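Single-stranded DNA-binding protein WHY3, chloroplastic (Arabidopsis thaliana, PDB 4KOQ) binds single-stranded DNA as a homotetramer, guarding the plastid genome against illegitimate recombination and repressing transcription of the kinesin KP1 in the nucleus. Local coordinates at residues N77-G82 with V146-F151. Sequence-based numbering, arbitrary orientation.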
loop_
_atom_site.group_PDB
_atom_site.type_symbol
_atom_site.label_atom_id
_atom_site.label_comp_id
_atom_site.label_asym_id
_atom_site.label_seq_id
_atom_site.Cartn_x
_atom_site.Cartn_y
_atom_site.Cartn_z
ATOM N N ASN A 77 0.100 2.631 -16.383
ATOM C CA ASN A 77 1.258 3.073 -17.123
ATOM C C ASN A 77 2.105 4.048 -16.329
ATOM O O ASN A 77 3.320 3.939 -16.305
ATOM C CB ASN A 77 0.815 3.757 -18.386
ATOM C CG ASN A 77 1.838 3.651 -19.471
ATOM O OD1 ASN A 77 3.057 3.642 -19.223
ATOM N ND2 ASN A 77 1.363 3.485 -20.671
ATOM N N LEU A 78 1.443 5.009 -15.704
ATOM C CA LEU A 78 2.140 6.054 -14.950
ATOM C C LEU A 78 2.870 5.485 -13.770
ATOM O O LEU A 78 3.961 5.934 -13.450
ATOM C CB LEU A 78 1.165 7.138 -14.489
ATOM C CG LEU A 78 0.615 7.971 -15.640
ATOM C CD1 LEU A 78 -0.331 9.011 -15.124
ATOM C CD2 LEU A 78 1.776 8.629 -16.331
ATOM N N VAL A 79 2.280 4.522 -13.065
ATOM C CA VAL A 79 2.950 4.004 -11.881
ATOM C C VAL A 79 4.080 3.023 -12.238
ATOM O O VAL A 79 4.824 2.608 -11.366
ATOM C CB VAL A 79 1.998 3.276 -10.837
ATOM C CG1 VAL A 79 0.987 4.236 -10.259
ATOM C CG2 VAL A 79 1.353 2.074 -11.438
ATOM N N SER A 80 4.223 2.669 -13.499
ATOM C CA SER A 80 5.296 1.755 -13.893
ATOM C C SER A 80 6.316 2.390 -14.816
ATOM O O SER A 80 7.121 1.683 -15.393
ATOM C CB SER A 80 4.743 0.497 -14.572
ATOM O OG SER A 80 3.953 0.780 -15.679
ATOM N N LEU A 81 6.302 3.713 -14.961
ATOM C CA LEU A 81 7.253 4.334 -15.872
ATOM C C LEU A 81 8.695 4.180 -15.400
ATOM O O LEU A 81 8.998 4.485 -14.272
ATOM C CB LEU A 81 6.958 5.820 -15.989
ATOM C CG LEU A 81 5.761 6.219 -16.813
ATOM C CD1 LEU A 81 5.626 7.755 -16.816
ATOM C CD2 LEU A 81 5.899 5.724 -18.279
ATOM N N GLY A 82 9.580 3.760 -16.293
ATOM C CA GLY A 82 11.003 3.827 -16.024
ATOM C C GLY A 82 11.476 5.277 -15.986
ATOM O O GLY A 82 10.781 6.162 -16.462
ATOM N N VAL A 146 4.243 11.655 -4.796
ATOM C CA VAL A 146 2.948 11.821 -4.155
ATOM C C VAL A 146 1.901 11.195 -5.083
ATOM O O VAL A 146 1.037 10.438 -4.635
ATOM C CB VAL A 146 2.608 13.275 -3.922
ATOM C CG1 VAL A 146 1.161 13.450 -3.410
ATOM C CG2 VAL A 146 3.566 13.882 -2.896
ATOM N N LEU A 147 1.955 11.540 -6.366
ATOM C CA LEU A 147 1.021 10.902 -7.342
ATOM C C LEU A 147 1.123 9.395 -7.396
ATOM O O LEU A 147 0.097 8.689 -7.374
ATOM C CB LEU A 147 1.197 11.491 -8.753
ATOM C CG LEU A 147 1.001 12.987 -8.887
ATOM C CD1 LEU A 147 1.118 13.477 -10.348
ATOM C CD2 LEU A 147 -0.325 13.430 -8.285
ATOM N N ILE A 148 2.333 8.866 -7.475
ATOM C CA ILE A 148 2.488 7.416 -7.440
ATOM C C ILE A 148 1.849 6.787 -6.203
ATOM O O ILE A 148 1.142 5.764 -6.305
ATOM C CB ILE A 148 3.967 6.974 -7.559
ATOM C CG1 ILE A 148 4.571 7.400 -8.892
ATOM C CG2 ILE A 148 4.078 5.462 -7.423
ATOM C CD1 ILE A 148 6.083 7.200 -8.921
ATOM N N SER A 149 2.090 7.362 -5.029
ATOM C CA SER A 149 1.467 6.838 -3.828
ATOM C C SER A 149 -0.061 6.905 -3.895
ATOM O O SER A 149 -0.747 5.913 -3.608
ATOM C CB SER A 149 2.020 7.541 -2.583
ATOM O OG SER A 149 1.272 7.278 -1.399
ATOM N N ALA A 150 -0.603 8.070 -4.306
ATOM C CA ALA A 150 -2.040 8.266 -4.389
ATOM C C ALA A 150 -2.664 7.349 -5.450
ATOM O O ALA A 150 -3.756 6.827 -5.247
ATOM C CB ALA A 150 -2.363 9.732 -4.718
ATOM N N PHE A 151 -1.964 7.170 -6.576
ATOM C CA PHE A 151 -2.452 6.328 -7.677
ATOM C C PHE A 151 -2.484 4.843 -7.264
ATOM O O PHE A 151 -3.462 4.109 -7.532
ATOM C CB PHE A 151 -1.576 6.475 -8.946
ATOM C CG PHE A 151 -1.680 7.808 -9.660
ATOM C CD1 PHE A 151 -2.527 8.809 -9.229
ATOM C CD2 PHE A 151 -0.931 8.040 -10.801
ATOM C CE1 PHE A 151 -2.608 10.014 -9.907
ATOM C CE2 PHE A 151 -1.022 9.266 -11.469
ATOM C CZ PHE A 151 -1.845 10.220 -11.028
#
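The Phe151 ring meets Val79 CG1 at its edge, close to the ring plane, while Leu78 CD1 comes to the same ring obliquely. One ring face lies against its own helix, where the backbone carbonyl carbon of Leu147 stands 3.9 Å off the ring plane, nearer its border than its centre. This is helix-to-helix packing within the Whirly fold, two four-stranded antiparallel sheets with helices: the last residues of helix 72-79, which follows the first sheet, sit against the middle of helix 141-158, which follows the second. No hydrogen bond crosses the contact; it is apolar and small, burying 196 Å² in all. The backbones come nearest at Val79 and Ile148, whose CA atoms are 5.6 Å apart. Val79 reaches over with CG1 anti to its carbonyl carbon (chi1 -64°), which brings this methyl within 3.6 Å of Phe151 CB. The same methyl has a looser neighbour in Ile148 CG2, 4.4 Å from Val79 CG1. Ser80 N bonds back to Asn77 O, and the chain then leaves through Leu81 and Gly82. The Leu78 side chain also touches Cys87 and Val109 of the second sheet; Leu147, one turn before Phe151, packs on Phe120 of that sheet. Two other subunits complete the surroundings: Val79 touches Ala145 of one, and Ala150 packs on Trp161 of another, placing the contact close to the interfaces of the homotetramer. On the buried side, Leu78 CD1 stops 3.7 Å from Phe151 CE2.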